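Long-range contact in pyoverdine synthetase F (Pseudomonas aeruginosa PAO1, PDB 6CUL), which is a pyoverdine synthetase protein with an alpha/beta fold around a mixed, largely parallel sheet, and binds FGD: residues A[55-69]-A[99-112]. Sequence-based numbering, arbitrary orientation.
Sequences LVGVIYDDDAELPRD and LNDLLLSVPSTYRR. With FGD (N-(4-{[(2-amino-4-oxo-1,4-dihydroquinazolin-6-yl)methyl]amino}benzene-1-carbonyl)-D-glutamic acid), chain I; CIT (citric acid), chain J.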
ATOM      1  N   LEU A  55       3.381  -0.913 -16.282  1.00 41.43           N
ATOM      2  CA  LEU A  55       2.477  -1.383 -15.283  1.00 38.54           C
ATOM      3  C   LEU A  55       1.469  -2.282 -16.044  1.00 50.64           C
ATOM      4  O   LEU A  55       0.839  -1.871 -16.999  1.00 48.30           O
ATOM      5  CB  LEU A  55       1.831  -0.213 -14.591  1.00 38.99           C
ATOM      6  CG  LEU A  55       0.702  -0.517 -13.617  1.00 36.26           C
ATOM      7  CD1 LEU A  55       1.172  -1.194 -12.380  1.00 25.52           C
ATOM      8  CD2 LEU A  55      -0.048   0.743 -13.299  1.00 38.29           C
ATOM      9  N   VAL A  56       1.329  -3.525 -15.629  1.00 52.25           N
ATOM     10  CA  VAL A  56       0.464  -4.395 -16.389  1.00 50.48           C
ATOM     11  C   VAL A  56      -0.900  -4.649 -15.810  1.00 47.75           C
ATOM     12  O   VAL A  56      -1.837  -4.645 -16.518  1.00 59.66           O
ATOM     13  CB  VAL A  56       1.187  -5.671 -16.842  1.00 49.44           C
ATOM     14  CG1 VAL A  56       2.324  -5.309 -17.738  1.00 46.51           C
ATOM     15  CG2 VAL A  56       1.652  -6.488 -15.672  1.00 41.03           C
ATOM     16  N   GLY A  57      -1.022  -4.824 -14.528  1.00 37.08           N
ATOM     17  CA  GLY A  57      -2.317  -5.013 -13.954  1.00 38.96           C
ATOM     18  C   GLY A  57      -2.467  -4.334 -12.634  1.00 42.76           C
ATOM     19  O   GLY A  57      -1.540  -4.223 -11.917  1.00 43.03           O
ATOM     20  N   VAL A  58      -3.657  -3.895 -12.319  1.00 44.12           N
ATOM     21  CA  VAL A  58      -3.877  -3.239 -11.040  1.00 46.50           C
ATOM     22  C   VAL A  58      -4.938  -4.034 -10.281  1.00 44.36           C
ATOM     23  O   VAL A  58      -6.082  -3.708 -10.289  1.00 48.94           O
ATOM     24  CB  VAL A  58      -4.318  -1.745 -11.170  1.00 37.73           C
ATOM     25  CG1 VAL A  58      -4.571  -1.145  -9.815  1.00 45.81           C
ATOM     26  CG2 VAL A  58      -3.290  -0.903 -11.894  1.00 29.76           C
ATOM     27  N   ILE A  59      -4.501  -5.084  -9.657  1.00 31.74           N
ATOM     28  CA  ILE A  59      -5.301  -5.972  -8.896  1.00 32.17           C
ATOM     29  C   ILE A  59      -5.792  -5.421  -7.542  1.00 33.16           C
ATOM     30  O   ILE A  59      -5.146  -4.699  -6.904  1.00 38.68           O
ATOM     31  CB  ILE A  59      -4.520  -7.287  -8.740  1.00 33.34           C
ATOM     32  CG1 ILE A  59      -3.967  -7.750 -10.094  1.00 41.50           C
ATOM     33  CG2 ILE A  59      -5.372  -8.377  -8.141  1.00 40.47           C
ATOM     34  CD1 ILE A  59      -2.759  -8.598 -10.057  1.00 34.54           C
ATOM     35  N   TYR A  60      -6.995  -5.734  -7.181  1.00 40.17           N
ATOM     36  CA  TYR A  60      -7.549  -5.306  -5.937  1.00 39.06           C
ATOM     37  C   TYR A  60      -8.309  -6.508  -5.389  1.00 36.28           C
ATOM     38  O   TYR A  60      -8.886  -7.217  -6.118  1.00 43.81           O
ATOM     39  CB  TYR A  60      -8.364  -4.033  -6.129  1.00 35.39           C
ATOM     40  CG  TYR A  60      -9.695  -4.244  -6.609  1.00 38.60           C
ATOM     41  CD1 TYR A  60      -9.985  -4.435  -7.925  1.00 38.97           C
ATOM     42  CD2 TYR A  60     -10.693  -4.303  -5.730  1.00 41.20           C
ATOM     43  CE1 TYR A  60     -11.274  -4.670  -8.296  1.00 43.11           C
ATOM     44  CE2 TYR A  60     -11.974  -4.524  -6.085  1.00 37.05           C
ATOM     45  CZ  TYR A  60     -12.253  -4.695  -7.353  1.00 41.52           C
ATOM     46  OH  TYR A  60     -13.534  -4.907  -7.587  1.00 55.36           O
ATOM     47  N   ASP A  61      -8.276  -6.747  -4.118  1.00 29.65           N
ATOM     48  CA  ASP A  61      -8.947  -7.877  -3.600  1.00 36.70           C
ATOM     49  C   ASP A  61     -10.334  -7.754  -3.006  1.00 36.49           C
ATOM     50  O   ASP A  61     -10.847  -8.725  -2.600  1.00 33.68           O
ATOM     51  CB  ASP A  61      -8.087  -8.473  -2.528  1.00 38.42           C
ATOM     52  CG  ASP A  61      -8.277  -7.839  -1.231  1.00 35.01           C
ATOM     53  OD1 ASP A  61      -8.143  -6.668  -1.108  1.00 32.89           O
ATOM     54  OD2 ASP A  61      -8.533  -8.521  -0.322  1.00 29.29           O
ATOM     55  N   ASP A  62     -10.932  -6.600  -3.013  1.00 28.40           N
ATOM     56  CA  ASP A  62     -12.188  -6.447  -2.348  1.00 27.22           C
ATOM     57  C   ASP A  62     -13.330  -7.212  -2.958  1.00 40.66           C
ATOM     58  O   ASP A  62     -13.309  -7.479  -4.108  1.00 43.50           O
ATOM     59  CB  ASP A  62     -12.550  -4.991  -2.316  1.00 35.23           C
ATOM     60  CG  ASP A  62     -11.419  -4.122  -1.986  1.00 32.91           C
ATOM     61  OD1 ASP A  62     -10.485  -4.010  -2.733  1.00 29.39           O
ATOM     62  OD2 ASP A  62     -11.478  -3.527  -0.967  1.00 31.92           O
ATOM     63  N   ASP A  63     -14.306  -7.605  -2.185  1.00 44.95           N
ATOM     64  CA  ASP A  63     -15.430  -8.232  -2.831  1.00 44.25           C
ATOM     65  C   ASP A  63     -16.762  -7.576  -2.519  1.00 40.07           C
ATOM     66  O   ASP A  63     -17.082  -7.394  -1.411  1.00 43.58           O
ATOM     67  CB  ASP A  63     -15.487  -9.749  -2.602  1.00 50.45           C
ATOM     68  CG  ASP A  63     -16.676 -10.374  -3.269  1.00 42.93           C
ATOM     69  OD1 ASP A  63     -16.742 -10.600  -4.481  1.00 26.67           O
ATOM     70  OD2 ASP A  63     -17.620 -10.471  -2.562  1.00 33.62           O
ATOM     71  N   ALA A  64     -17.497  -7.280  -3.533  1.00 45.43           N
ATOM     72  CA  ALA A  64     -18.762  -6.651  -3.393  1.00 45.10           C
ATOM     73  C   ALA A  64     -19.774  -7.456  -2.572  1.00 45.68           C
ATOM     74  O   ALA A  64     -20.614  -6.892  -1.973  1.00 46.05           O
ATOM     75  CB  ALA A  64     -19.303  -6.275  -4.735  1.00 36.92           C
ATOM     76  N   GLU A  65     -19.605  -8.746  -2.461  1.00 48.96           N
ATOM     77  CA  GLU A  65     -20.485  -9.501  -1.647  1.00 35.73           C
ATOM     78  C   GLU A  65     -20.129  -9.498  -0.182  1.00 35.92           C
ATOM     79  O   GLU A  65     -20.585 -10.364   0.475  1.00 38.01           O
ATOM     80  CB  GLU A  65     -20.534 -10.910  -2.100  1.00 38.32           C
ATOM     81  CG  GLU A  65     -21.187 -11.126  -3.406  1.00 45.59           C
ATOM     82  CD  GLU A  65     -22.687 -11.096  -3.374  1.00 54.36           C
ATOM     83  OE1 GLU A  65     -23.263 -11.081  -2.292  1.00 53.85           O
ATOM     84  OE2 GLU A  65     -23.270 -11.092  -4.446  1.00 43.59           O
ATOM     85  N   LEU A  66     -19.281  -8.645   0.285  1.00 32.66           N
ATOM     86  CA  LEU A  66     -19.000  -8.644   1.677  1.00 35.12           C
ATOM     87  C   LEU A  66     -19.560  -7.336   2.128  1.00 36.33           C
ATOM     88  O   LEU A  66     -19.129  -6.345   1.668  1.00 33.23           O
ATOM     89  CB  LEU A  66     -17.538  -8.752   1.956  1.00 34.15           C
ATOM     90  CG  LEU A  66     -17.047 -10.109   2.366  1.00 23.06           C
ATOM     91  CD1 LEU A  66     -15.640  -9.948   2.843  1.00 29.23           C
ATOM     92  CD2 LEU A  66     -17.846 -10.727   3.438  1.00 15.71           C
ATOM     93  N   PRO A  67     -20.548  -7.355   2.996  1.00 38.72           N
ATOM     94  CA  PRO A  67     -21.145  -6.095   3.373  1.00 30.63           C
ATOM     95  C   PRO A  67     -20.140  -5.143   4.065  1.00 35.94           C
ATOM     96  O   PRO A  67     -20.313  -3.974   3.881  1.00 28.37           O
ATOM     97  CB  PRO A  67     -22.344  -6.520   4.181  1.00 30.09           C
ATOM     98  CG  PRO A  67     -22.589  -7.908   3.800  1.00 26.68           C
ATOM     99  CD  PRO A  67     -21.261  -8.482   3.575  1.00 38.04           C
ATOM    100  N   ARG A  68     -19.209  -5.656   4.865  1.00 30.59           N
ATOM    101  CA  ARG A  68     -18.152  -4.872   5.470  1.00 25.34           C
ATOM    102  C   ARG A  68     -17.199  -4.304   4.390  1.00 25.37           C
ATOM    103  O   ARG A  68     -16.745  -3.250   4.508  1.00 19.25           O
ATOM    104  CB  ARG A  68     -17.409  -5.622   6.561  1.00 30.28           C
ATOM    105  CG  ARG A  68     -16.460  -6.692   6.093  1.00 25.21           C
ATOM    106  CD  ARG A  68     -15.893  -7.482   7.201  1.00 26.84           C
ATOM    107  NE  ARG A  68     -15.038  -8.476   6.707  1.00 26.53           N
ATOM    108  CZ  ARG A  68     -15.368  -9.717   6.506  1.00 28.27           C
ATOM    109  NH1 ARG A  68     -16.549 -10.165   6.760  1.00 23.06           N
ATOM    110  NH2 ARG A  68     -14.470 -10.504   6.078  1.00 27.28           N
ATOM    111  N   ASP A  69     -16.908  -5.074   3.382  1.00 29.16           N
ATOM    112  CA  ASP A  69     -16.179  -4.562   2.257  1.00 38.07           C
ATOM    113  C   ASP A  69     -17.029  -3.459   1.568  1.00 24.35           C
ATOM    114  O   ASP A  69     -16.496  -2.587   1.033  1.00 23.45           O
ATOM    115  CB  ASP A  69     -15.745  -5.664   1.257  1.00 40.01           C
ATOM    116  CG  ASP A  69     -14.415  -6.264   1.587  1.00 25.95           C
ATOM    117  OD1 ASP A  69     -14.032  -6.044   2.654  1.00 30.90           O
ATOM    118  OD2 ASP A  69     -13.800  -6.956   0.815  1.00 24.63           O
ATOM    119  N   LEU A  99      -6.055   4.235 -17.061  1.00 56.06           N
ATOM    120  CA  LEU A  99      -5.711   3.532 -15.840  1.00 56.55           C
ATOM    121  C   LEU A  99      -6.780   2.607 -15.332  1.00 56.36           C
ATOM    122  O   LEU A  99      -6.463   1.532 -14.875  1.00 42.13           O
ATOM    123  CB  LEU A  99      -5.258   4.464 -14.745  1.00 53.23           C
ATOM    124  CG  LEU A  99      -5.045   3.852 -13.407  1.00 50.05           C
ATOM    125  CD1 LEU A  99      -3.683   3.250 -13.208  1.00 53.52           C
ATOM    126  CD2 LEU A  99      -5.176   4.912 -12.407  1.00 49.93           C
ATOM    127  N   ASN A 100      -8.015   3.059 -15.444  1.00 54.51           N
ATOM    128  CA  ASN A 100      -9.193   2.272 -15.037  1.00 47.46           C
ATOM    129  C   ASN A 100      -9.363   0.955 -15.774  1.00 47.40           C
ATOM    130  O   ASN A 100      -9.792   0.001 -15.220  1.00 41.73           O
ATOM    131  CB  ASN A 100     -10.436   3.098 -15.102  1.00 53.65           C
ATOM    132  CG  ASN A 100     -10.495   4.071 -14.000  1.00 54.55           C
ATOM    133  OD1 ASN A 100     -10.648   3.677 -12.892  1.00 57.28           O
ATOM    134  ND2 ASN A 100     -10.321   5.334 -14.288  1.00 55.78           N
ATOM    135  N   ASP A 101      -8.916   0.914 -16.997  1.00 48.55           N
ATOM    136  CA  ASP A 101      -8.907  -0.267 -17.740  1.00 40.83           C
ATOM    137  C   ASP A 101      -7.989  -1.300 -17.124  1.00 38.90           C
ATOM    138  O   ASP A 101      -8.098  -2.374 -17.491  1.00 35.96           O
ATOM    139  CB  ASP A 101      -8.543   0.012 -19.178  1.00 45.53           C
ATOM    140  CG  ASP A 101      -9.457   1.011 -19.850  1.00 40.26           C
ATOM    141  OD1 ASP A 101     -10.484   1.414 -19.375  1.00 36.74           O
ATOM    142  OD2 ASP A 101      -9.101   1.432 -20.892  1.00 45.79           O
ATOM    143  N   LEU A 102      -7.076  -0.978 -16.263  1.00 45.41           N
ATOM    144  CA  LEU A 102      -6.253  -2.024 -15.670  1.00 42.51           C
ATOM    145  C   LEU A 102      -6.718  -2.642 -14.362  1.00 36.50           C
ATOM    146  O   LEU A 102      -6.040  -3.429 -13.867  1.00 37.28           O
ATOM    147  CB  LEU A 102      -4.828  -1.557 -15.485  1.00 42.55           C
ATOM    148  CG  LEU A 102      -4.066  -1.017 -16.653  1.00 44.04           C
ATOM    149  CD1 LEU A 102      -2.900  -0.210 -16.174  1.00 40.18           C
ATOM    150  CD2 LEU A 102      -3.627  -2.135 -17.530  1.00 38.82           C
ATOM    151  N   LEU A 103      -7.832  -2.256 -13.831  1.00 39.98           N
ATOM    152  CA  LEU A 103      -8.286  -2.822 -12.617  1.00 42.77           C
ATOM    153  C   LEU A 103      -8.661  -4.302 -12.741  1.00 47.88           C
ATOM    154  O   LEU A 103      -9.349  -4.660 -13.680  1.00 51.00           O
ATOM    155  CB  LEU A 103      -9.490  -2.040 -12.176  1.00 39.10           C
ATOM    156  CG  LEU A 103      -9.224  -0.636 -11.674  1.00 45.65           C
ATOM    157  CD1 LEU A 103     -10.489  -0.008 -11.182  1.00 43.29           C
ATOM    158  CD2 LEU A 103      -8.214  -0.688 -10.591  1.00 39.08           C
ATOM    159  N   LEU A 104      -8.223  -5.122 -11.799  1.00 38.55           N
ATOM    160  CA  LEU A 104      -8.518  -6.541 -11.724  1.00 44.07           C
ATOM    161  C   LEU A 104      -8.932  -6.966 -10.347  1.00 43.82           C
ATOM    162  O   LEU A 104      -8.335  -6.547  -9.403  1.00 43.15           O
ATOM    163  CB  LEU A 104      -7.279  -7.353 -12.001  1.00 48.10           C
ATOM    164  CG  LEU A 104      -6.823  -7.429 -13.415  1.00 47.74           C
ATOM    165  CD1 LEU A 104      -5.638  -8.328 -13.555  1.00 43.50           C
ATOM    166  CD2 LEU A 104      -7.959  -7.984 -14.183  1.00 59.03           C
ATOM    167  N   SER A 105      -9.922  -7.820 -10.218  1.00 38.67           N
ATOM    168  CA  SER A 105     -10.269  -8.267  -8.925  1.00 37.31           C
ATOM    169  C   SER A 105      -9.940  -9.720  -8.835  1.00 48.65           C
ATOM    170  O   SER A 105     -10.373 -10.465  -9.675  1.00 49.03           O
ATOM    171  CB  SER A 105     -11.725  -8.105  -8.605  1.00 40.55           C
ATOM    172  OG  SER A 105     -11.938  -8.194  -7.212  1.00 30.04           O
ATOM    173  N   VAL A 106      -9.211 -10.101  -7.803  1.00 46.52           N
ATOM    174  CA  VAL A 106      -8.907 -11.469  -7.506  1.00 45.95           C
ATOM    175  C   VAL A 106      -9.454 -11.492  -6.082  1.00 45.30           C
ATOM    176  O   VAL A 106      -8.722 -11.528  -5.152  1.00 51.76           O
ATOM    177  CB  VAL A 106      -7.444 -11.810  -7.572  1.00 45.45           C
ATOM    178  CG1 VAL A 106      -7.153 -13.065  -6.796  1.00 53.55           C
ATOM    179  CG2 VAL A 106      -7.012 -11.972  -8.969  1.00 36.02           C
ATOM    180  N   PRO A 107     -10.772 -11.522  -5.948  1.00 44.22           N
ATOM    181  CA  PRO A 107     -11.355 -11.379  -4.627  1.00 44.68           C
ATOM    182  C   PRO A 107     -11.061 -12.419  -3.560  1.00 46.57           C
ATOM    183  O   PRO A 107     -11.208 -13.540  -3.811  1.00 40.14           O
ATOM    184  CB  PRO A 107     -12.842 -11.349  -4.925  1.00 48.21           C
ATOM    185  CG  PRO A 107     -12.955 -11.111  -6.365  1.00 48.82           C
ATOM    186  CD  PRO A 107     -11.782 -11.731  -6.969  1.00 42.20           C
ATOM    187  N   SER A 108     -10.677 -11.964  -2.373  1.00 48.08           N
ATOM    188  CA  SER A 108     -10.462 -12.787  -1.220  1.00 39.83           C
ATOM    189  C   SER A 108     -11.757 -13.015  -0.514  1.00 37.01           C
ATOM    190  O   SER A 108     -11.946 -12.637   0.598  1.00 33.04           O
ATOM    191  CB  SER A 108      -9.485 -12.179  -0.220  1.00 36.45           C
ATOM    192  OG  SER A 108      -9.721 -10.871   0.112  1.00 42.59           O
ATOM    193  N   THR A 109     -12.611 -13.701  -1.253  1.00 40.96           N
ATOM    194  CA  THR A 109     -13.937 -14.174  -0.895  1.00 32.72           C
ATOM    195  C   THR A 109     -13.962 -15.114   0.304  1.00 34.47           C
ATOM    196  O   THR A 109     -14.812 -15.033   1.101  1.00 30.41           O
ATOM    197  CB  THR A 109     -14.507 -14.886  -2.048  1.00 29.33           C
ATOM    198  OG1 THR A 109     -13.541 -15.795  -2.556  1.00 33.47           O
ATOM    199  CG2 THR A 109     -14.828 -13.913  -3.020  1.00 39.66           C
ATOM    200  N   TYR A 110     -12.880 -15.823   0.505  1.00 37.28           N
ATOM    201  CA  TYR A 110     -12.674 -16.700   1.585  1.00 28.80           C
ATOM    202  C   TYR A 110     -12.909 -15.992   2.870  1.00 36.59           C
ATOM    203  O   TYR A 110     -13.197 -16.639   3.798  1.00 38.58           O
ATOM    204  CB  TYR A 110     -11.241 -17.249   1.555  1.00 34.02           C
ATOM    205  CG  TYR A 110     -10.134 -16.315   2.012  1.00 34.34           C
ATOM    206  CD1 TYR A 110      -9.880 -16.145   3.341  1.00 33.10           C
ATOM    207  CD2 TYR A 110      -9.334 -15.653   1.118  1.00 28.55           C
ATOM    208  CE1 TYR A 110      -8.902 -15.342   3.775  1.00 34.11           C
ATOM    209  CE2 TYR A 110      -8.329 -14.831   1.535  1.00 35.30           C
ATOM    210  CZ  TYR A 110      -8.121 -14.679   2.881  1.00 35.49           C
ATOM    211  OH  TYR A 110      -7.179 -13.855   3.372  1.00 34.19           O
ATOM    212  N   ARG A 111     -12.799 -14.698   2.910  1.00 41.94           N
ATOM    213  CA  ARG A 111     -13.095 -13.939   4.086  1.00 36.91           C
ATOM    214  C   ARG A 111     -14.580 -14.018   4.532  1.00 39.29           C
ATOM    215  O   ARG A 111     -14.834 -13.755   5.634  1.00 39.12           O
ATOM    216  CB  ARG A 111     -12.602 -12.514   3.947  1.00 39.78           C
ATOM    217  CG  ARG A 111     -11.120 -12.308   4.050  1.00 25.88           C
ATOM    218  CD  ARG A 111     -10.748 -10.884   3.879  1.00 25.36           C
ATOM    219  NE  ARG A 111     -11.220 -10.318   2.646  1.00 29.51           N
ATOM    220  CZ  ARG A 111     -11.969  -9.258   2.506  1.00 22.45           C
ATOM    221  NH1 ARG A 111     -12.356  -8.591   3.502  1.00 22.67           N
ATOM    222  NH2 ARG A 111     -12.286  -8.872   1.329  1.00 35.14           N
ATOM    223  N   ARG A 112     -15.486 -14.431   3.670  1.00 41.48           N
ATOM    224  CA  ARG A 112     -16.883 -14.609   3.996  1.00 35.14           C
ATOM    225  C   ARG A 112     -17.017 -15.649   5.077  1.00 32.37           C
ATOM    226  O   ARG A 112     -17.777 -15.498   5.923  1.00 30.33           O
ATOM    227  CB  ARG A 112     -17.662 -15.051   2.768  1.00 30.50           C
ATOM    228  CG  ARG A 112     -17.707 -14.085   1.610  1.00 25.83           C
ATOM    229  CD  ARG A 112     -18.236 -14.675   0.329  1.00 33.33           C
ATOM    230  NE  ARG A 112     -17.878 -13.952  -0.863  1.00 26.79           N
ATOM    231  CZ  ARG A 112     -18.522 -14.008  -2.008  1.00 14.87           C
ATOM    232  NH1 ARG A 112     -19.573 -14.713  -2.141  1.00 15.66           N
ATOM    233  NH2 ARG A 112     -18.107 -13.337  -3.005  1.00 14.08           N
TER
HETATM  234  C13 FGD I 301     -16.242  -1.070   8.951  1.00 23.66           C
HETATM  235  C15 FGD I 301     -18.461  -1.277   8.055  1.00 20.54           C
HETATM  236  C17 FGD I 301     -17.207   0.744   7.708  1.00 19.16           C
HETATM  237  C20 FGD I 301     -16.162   4.325   6.878  1.00 21.25           C
HETATM  238  C21 FGD I 301     -15.859   5.488   7.586  1.00 23.05           C
HETATM  239  C22 FGD I 301     -15.987   6.751   6.958  1.00 28.88           C
HETATM  240  C24 FGD I 301     -16.718   5.649   4.928  1.00 19.10           C
HETATM  241  C02 FGD I 301     -19.467  -5.190  11.317  1.00 35.41           C
HETATM  242  C04 FGD I 301     -18.889  -5.264   9.901  1.00 36.85           C
HETATM  243  C05 FGD I 301     -19.744  -6.135   8.981  1.00 35.26           C
HETATM  244  C06 FGD I 301     -21.220  -5.730   9.005  1.00 49.51           C
HETATM  245  C07 FGD I 301     -21.514  -4.557   8.074  1.00 40.85           C
HETATM  246  C11 FGD I 301     -17.508  -3.225   9.352  1.00 27.20           C
HETATM  247  C12 FGD I 301     -17.400  -1.813   8.767  1.00 22.70           C
HETATM  248  C14 FGD I 301     -16.146   0.209   8.420  1.00 27.51           C
HETATM  249  C16 FGD I 301     -18.365   0.001   7.524  1.00 17.07           C
HETATM  250  C19 FGD I 301     -16.023   2.958   7.556  1.00 20.82           C
HETATM  251  C23 FGD I 301     -16.412   6.831   5.647  1.00 26.93           C
HETATM  252  C25 FGD I 301     -16.592   4.406   5.546  1.00 19.92           C
HETATM  253  C27 FGD I 301     -16.235   9.390   5.727  1.00 26.41           C
HETATM  254  C30 FGD I 301     -15.657   8.029   7.735  1.00 23.60           C
HETATM  255  N10 FGD I 301     -18.787  -3.920   9.345  1.00 23.89           N
HETATM  256  N18 FGD I 301     -17.107   2.084   7.152  1.00 15.83           N
HETATM  257  N26 FGD I 301     -16.546   8.162   4.986  1.00 21.02           N
HETATM  258  N28 FGD I 301     -16.182  10.669   5.045  1.00 36.12           N
HETATM  259  N29 FGD I 301     -15.788   9.304   7.100  1.00 22.83           N
HETATM  260  O01 FGD I 301     -18.850  -5.724  12.277  1.00 43.96           O
HETATM  261  O03 FGD I 301     -20.558  -4.595  11.522  1.00 44.24           O
HETATM  262  O08 FGD I 301     -21.192  -4.621   6.859  1.00 41.43           O
HETATM  263  O09 FGD I 301     -22.078  -3.524   8.523  1.00 32.83           O
HETATM  264  O31 FGD I 301     -15.293   7.963   8.860  1.00 25.65           O
HETATM  265  O32 FGD I 301     -16.551  -3.751   9.810  1.00 31.39           O
HETATM  266  C1  CIT J 302      -8.381  -8.043   9.410  1.00 28.06           C
HETATM  267  O1  CIT J 302      -7.311  -8.687   9.483  1.00 33.87           O
HETATM  268  O2  CIT J 302      -8.396  -6.831   9.704  1.00 18.09           O
HETATM  269  C2  CIT J 302      -9.648  -8.747   8.979  1.00 32.96           C
HETATM  270  C3  CIT J 302     -10.274  -8.161   7.705  1.00 32.68           C
HETATM  271  O7  CIT J 302     -10.911  -6.939   8.144  1.00 28.05           O
HETATM  272  C4  CIT J 302      -9.292  -7.807   6.591  1.00 29.45           C
HETATM  273  C5  CIT J 302      -9.978  -7.086   5.431  1.00 32.00           C
HETATM  274  O3  CIT J 302      -9.729  -7.435   4.262  1.00 25.54           O
HETATM  275  O4  CIT J 302     -10.786  -6.138   5.589  1.00 24.87           O
HETATM  276  C6  CIT J 302     -11.254  -9.202   7.156  1.00 29.61           C
HETATM  277  O5  CIT J 302     -11.111 -10.406   7.461  1.00 29.99           O
HETATM  278  O6  CIT J 302     -12.224  -8.892   6.424  1.00 23.21           O
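The guanidinium of Arg-111 is covered on one face by Leu-66, whose CD1 lies 3.6 Å from Arg-111 NH1. Citrate O3 sits over the opposite face. Asp-69 takes the edge in a two-pronged salt bridge, and its OD1 receives Arg-111 NH1 at 3.2 Å, only 2° out of the guanidinium plane. This cluster lies beyond the C-terminal ends of two parallel strands of a Rossmann-like alpha/beta sheet, 55-60 and the edge strand 103-105. A bend at chi3 (-56°) turns the Arg-111 tip while NE bonds to Ser-108 OG. The Arg-68 guanidinium has Leu-66 CD1 over one face, with Arg-111 O and citrate O6 at its edge. Citrate, probably from the crystallisation liquor, accepts at O6 from both arginines. Arg-112 carries Glu-65 CB over one face, and its NH2 forms a salt bridge with Asp-63 OD2 at 2.9 Å. Tyr-60 and Ser-105 end the strands; Ser-105 OG lies over one face of the tyrosine ring and Asp-62 CG at its edge.

The loops lead into helix 67-72 and the 3-10 segment 109-111. Pro-67 and Arg-68 belong to one FGD pocket; Thr-109, Tyr-110 and Arg-112 belong to another. Ser-108 OG donates to Asp-61 OD2 at 2.7 Å, on the anti side of the carboxylate. Asp-61 OD1 is held by Ser-11 and Arg-13.

Ile-59 CG1 packs on Leu-104 CB at 3.8 Å. Val-58 CG1 lies on the other side, against Leu-103 CD2. Tyr-60 N reaches Leu-104 O at 2.7 Å, with a C=O...N angle of 177°.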